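Local coordinates for sugar ABC transporter, periplasmic sugar-binding protein (Caulobacter crescentus, PDB 4IRX), which binds myo-inositol between its two lobes and probably hands the ligand to an ABC transporter for uptake, at residues A25-R28 / E29-E33. Residues are numbered along the deposited sequence; the frame is centred on the assembly and turned at random.
Sequences AMRR and ELEDE
Arg-27 and Glu-31, one helical turn apart on helix 21-37, are joined by a salt bridge in which NE of Arg-27 donates to OE2 of Glu-31 at 3.1 Å. The bond is bent, 143° at the hydrogen, with OE2 tilted out of the guanidinium plane and the donor above the carboxylate plane. Since the guanidinium and carboxylate planes stand 73° apart, this is a single-atom contact through NE, not a paired, coplanar bidentate one. Torsions explain the reach: Arg-27 sets CG anti to its backbone N (chi1 -176°) and stays extended to NE, while Glu-31 also runs extended beyond CG. CG of Glu-31 packs 3.4 Å from O of Arg-27. A water at the guanidinium edge closes a second path, accepting from NH2 of Arg-27 at 2.9 Å and donating to the same OE2.

Another water links Ala-25 to Glu-29, donating to O of Ala-25 and, at a short 2.5 Å, to OE2 of Glu-29. The carboxylate gets there because the Glu-29 chain bends at chi2, its CG lying beside O of Ala-25. This link accompanies a long, weak backbone bond from Glu-29 N to Ala-25 O, whereas Leu-30 N to Met-26 O is a regular 3.0 Å. OE1 of Glu-29 engages Arg-256, which also pairs with Asp-32 and Glu-33.

Met-26, a selenomethionine, and Leu-30 rest on Ile-255 of helix 251-268 and on Phe-15 of strand 10-15 in the beta-alpha-beta unit. The selenomethionine side chain comes to about 6 Å from the bound inositol. The chemistry thus implies an amphipathic helix: Met-26 and Leu-30 pack apolar surface inward, salt bridges from Glu-29, Asp-32 and Glu-33 probably help anchor it to helix 251-268, and the tilted, water-bridged ion pair probably adds modest electrostatic stabilisation to the backbone hydrogen bonding.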
ATOM      1  N   ALA A  25      -8.580   6.030   4.610  1.00 10.06           N
ATOM      2  CA  ALA A  25      -8.221   5.987   6.025  1.00 11.94           C
ATOM      3  C   ALA A  25      -6.965   6.811   6.303  1.00 10.10           C
ATOM      4  O   ALA A  25      -6.890   7.516   7.308  1.00 12.25           O
ATOM      5  CB  ALA A  25      -8.058   4.551   6.500  1.00 12.23           C
HETATM    6  N   MSE A  26      -5.975   6.719   5.403  1.00  9.41           N
HETATM    7  CA  MSE A  26      -4.750   7.503   5.548  1.00  8.69           C
HETATM    8  C   MSE A  26      -5.057   8.997   5.551  1.00 10.27           C
HETATM    9  O   MSE A  26      -4.515   9.738   6.354  1.00 11.38           O
HETATM   10  CB  MSE A  26      -3.739   7.165   4.436  1.00 10.45           C
HETATM   11  CG  MSE A  26      -2.386   7.918   4.570  1.00 12.73           C
HETATM   12 SE   MSE A  26      -1.011   7.491   3.280  0.57 10.66          SE
HETATM   13  CE  MSE A  26      -0.366   5.818   3.981  1.00 15.22           C
ATOM     14  N   ARG A  27      -5.960   9.430   4.666  1.00  9.10           N
ATOM     15  CA  ARG A  27      -6.341  10.837   4.608  1.00 12.46           C
ATOM     16  C   ARG A  27      -6.934  11.337   5.912  1.00 13.38           C
ATOM     17  O   ARG A  27      -6.693  12.473   6.327  1.00 10.60           O
ATOM     18  CB  ARG A  27      -7.305  11.094   3.454  1.00  9.61           C
ATOM     19  CG  ARG A  27      -7.663  12.546   3.286  1.00 14.60           C
ATOM     20  CD  ARG A  27      -8.748  12.719   2.237  1.00 18.01           C
ATOM     21  NE  ARG A  27      -9.126  14.125   2.154  1.00 21.75           N
ATOM     22  CZ  ARG A  27      -9.754  14.655   1.116  1.00 22.36           C
ATOM     23  NH1 ARG A  27     -10.091  13.886   0.092  1.00 26.86           N
ATOM     24  NH2 ARG A  27     -10.046  15.951   1.111  1.00 22.73           N
ATOM     25  N   ARG A  28      -7.690  10.495   6.592  1.00 10.17           N
ATOM     26  CA  ARG A  28      -8.212  10.897   7.902  1.00 12.87           C
ATOM     27  C   ARG A  28      -7.111  11.202   8.915  1.00 12.05           C
ATOM     28  O   ARG A  28      -7.218  12.162   9.683  1.00 14.29           O
ATOM     29  CB  ARG A  28      -9.179   9.854   8.480  1.00 16.92           C
ATOM     30  CG  ARG A  28     -10.442   9.707   7.670  1.00 19.96           C
ATOM     31  CD  ARG A  28     -11.493   8.869   8.405  1.00 29.30           C
ATOM     32  NE  ARG A  28     -11.198   7.439   8.385  1.00 42.02           N
ATOM     33  CZ  ARG A  28     -11.792   6.561   7.577  1.00 34.45           C
ATOM     34  NH1 ARG A  28     -12.721   6.959   6.717  1.00 40.04           N
ATOM     35  NH2 ARG A  28     -11.457   5.282   7.631  1.00 31.94           N
ATOM     36  N   GLU A  29      -6.063  10.376   8.926  1.00 10.09           N
ATOM     37  CA  GLU A  29      -4.975  10.609   9.872  1.00 12.53           C
ATOM     38  C   GLU A  29      -4.216  11.859   9.462  1.00 12.44           C
ATOM     39  O   GLU A  29      -3.760  12.621  10.311  1.00 10.11           O
ATOM     40  CB  GLU A  29      -4.037   9.402   9.945  1.00 12.43           C
ATOM     41  CG  GLU A  29      -4.739   8.058  10.198  1.00 12.90           C
ATOM     42  CD  GLU A  29      -5.524   7.977  11.512  1.00 31.27           C
ATOM     43  OE1 GLU A  29      -5.123   8.543  12.546  1.00 24.82           O
ATOM     44  OE2 GLU A  29      -6.559   7.278  11.523  1.00 34.15           O
ATOM     45  N   LEU A  30      -4.090  12.071   8.157  1.00 10.44           N
ATOM     46  CA  LEU A  30      -3.439  13.276   7.648  0.83  9.49           C
ATOM     47  C   LEU A  30      -4.153  14.531   8.134  1.00  8.13           C
ATOM     48  O   LEU A  30      -3.499  15.484   8.576  1.00 10.94           O
ATOM     49  CB  LEU A  30      -3.415  13.260   6.120  0.83  8.74           C
ATOM     50  CG  LEU A  30      -2.993  14.565   5.456  0.83  7.15           C
ATOM     51  CD1 LEU A  30      -1.498  14.751   5.621  0.83 10.42           C
ATOM     52  CD2 LEU A  30      -3.357  14.509   3.967  0.83 13.02           C
ATOM     53  N   GLU A  31      -5.482  14.543   8.068  1.00  9.20           N
ATOM     54  CA  GLU A  31      -6.238  15.720   8.467  1.00 11.01           C
ATOM     55  C   GLU A  31      -6.106  16.012   9.957  1.00 10.82           C
ATOM     56  O   GLU A  31      -6.031  17.179  10.345  1.00 11.91           O
ATOM     57  CB  GLU A  31      -7.703  15.580   8.084  1.00 16.62           C
ATOM     58  CG  GLU A  31      -7.901  15.650   6.589  1.00 17.25           C
ATOM     59  CD  GLU A  31      -9.272  15.172   6.167  1.00 24.25           C
ATOM     60  OE1 GLU A  31      -9.988  14.568   7.011  1.00 33.25           O
ATOM     61  OE2 GLU A  31      -9.618  15.380   4.985  1.00 35.19           O
ATOM     62  N   ASP A  32      -6.066  14.964  10.796  1.00 11.73           N
ATOM     63  CA  ASP A  32      -5.854  15.139  12.244  1.00 10.78           C
ATOM     64  C   ASP A  32      -4.500  15.778  12.511  1.00 11.13           C
ATOM     65  O   ASP A  32      -4.381  16.808  13.187  1.00 11.32           O
ATOM     66  CB  ASP A  32      -5.953  13.798  12.989  1.00 12.09           C
ATOM     67  CG  ASP A  32      -5.446  13.880  14.440  1.00 14.84           C
ATOM     68  OD1 ASP A  32      -5.857  14.790  15.185  1.00 13.41           O
ATOM     69  OD2 ASP A  32      -4.587  13.036  14.833  1.00 17.31           O
ATOM     70  N   GLU A  33      -3.468  15.160  11.944  1.00 10.68           N
ATOM     71  CA  GLU A  33      -2.118  15.666  12.153  1.00  9.83           C
ATOM     72  C   GLU A  33      -1.967  17.087  11.626  1.00  9.57           C
ATOM     73  O   GLU A  33      -1.302  17.908  12.256  1.00  9.97           O
ATOM     74  CB  GLU A  33      -1.076  14.725  11.544  1.00 11.13           C
ATOM     75  CG  GLU A  33       0.376  15.042  11.951  1.00 10.62           C
ATOM     76  CD  GLU A  33       0.746  14.671  13.389  1.00 11.37           C
ATOM     77  OE1 GLU A  33       0.069  13.829  14.013  1.00 14.24           O
ATOM     78  OE2 GLU A  33       1.738  15.243  13.899  1.00 11.16           O
TER
HETATM   79  O   HOH W   1      -7.738   5.848   9.891  1.00 30.44           O
HETATM   80  O   HOH W   2      -9.004  17.881   2.957  1.00 37.89           O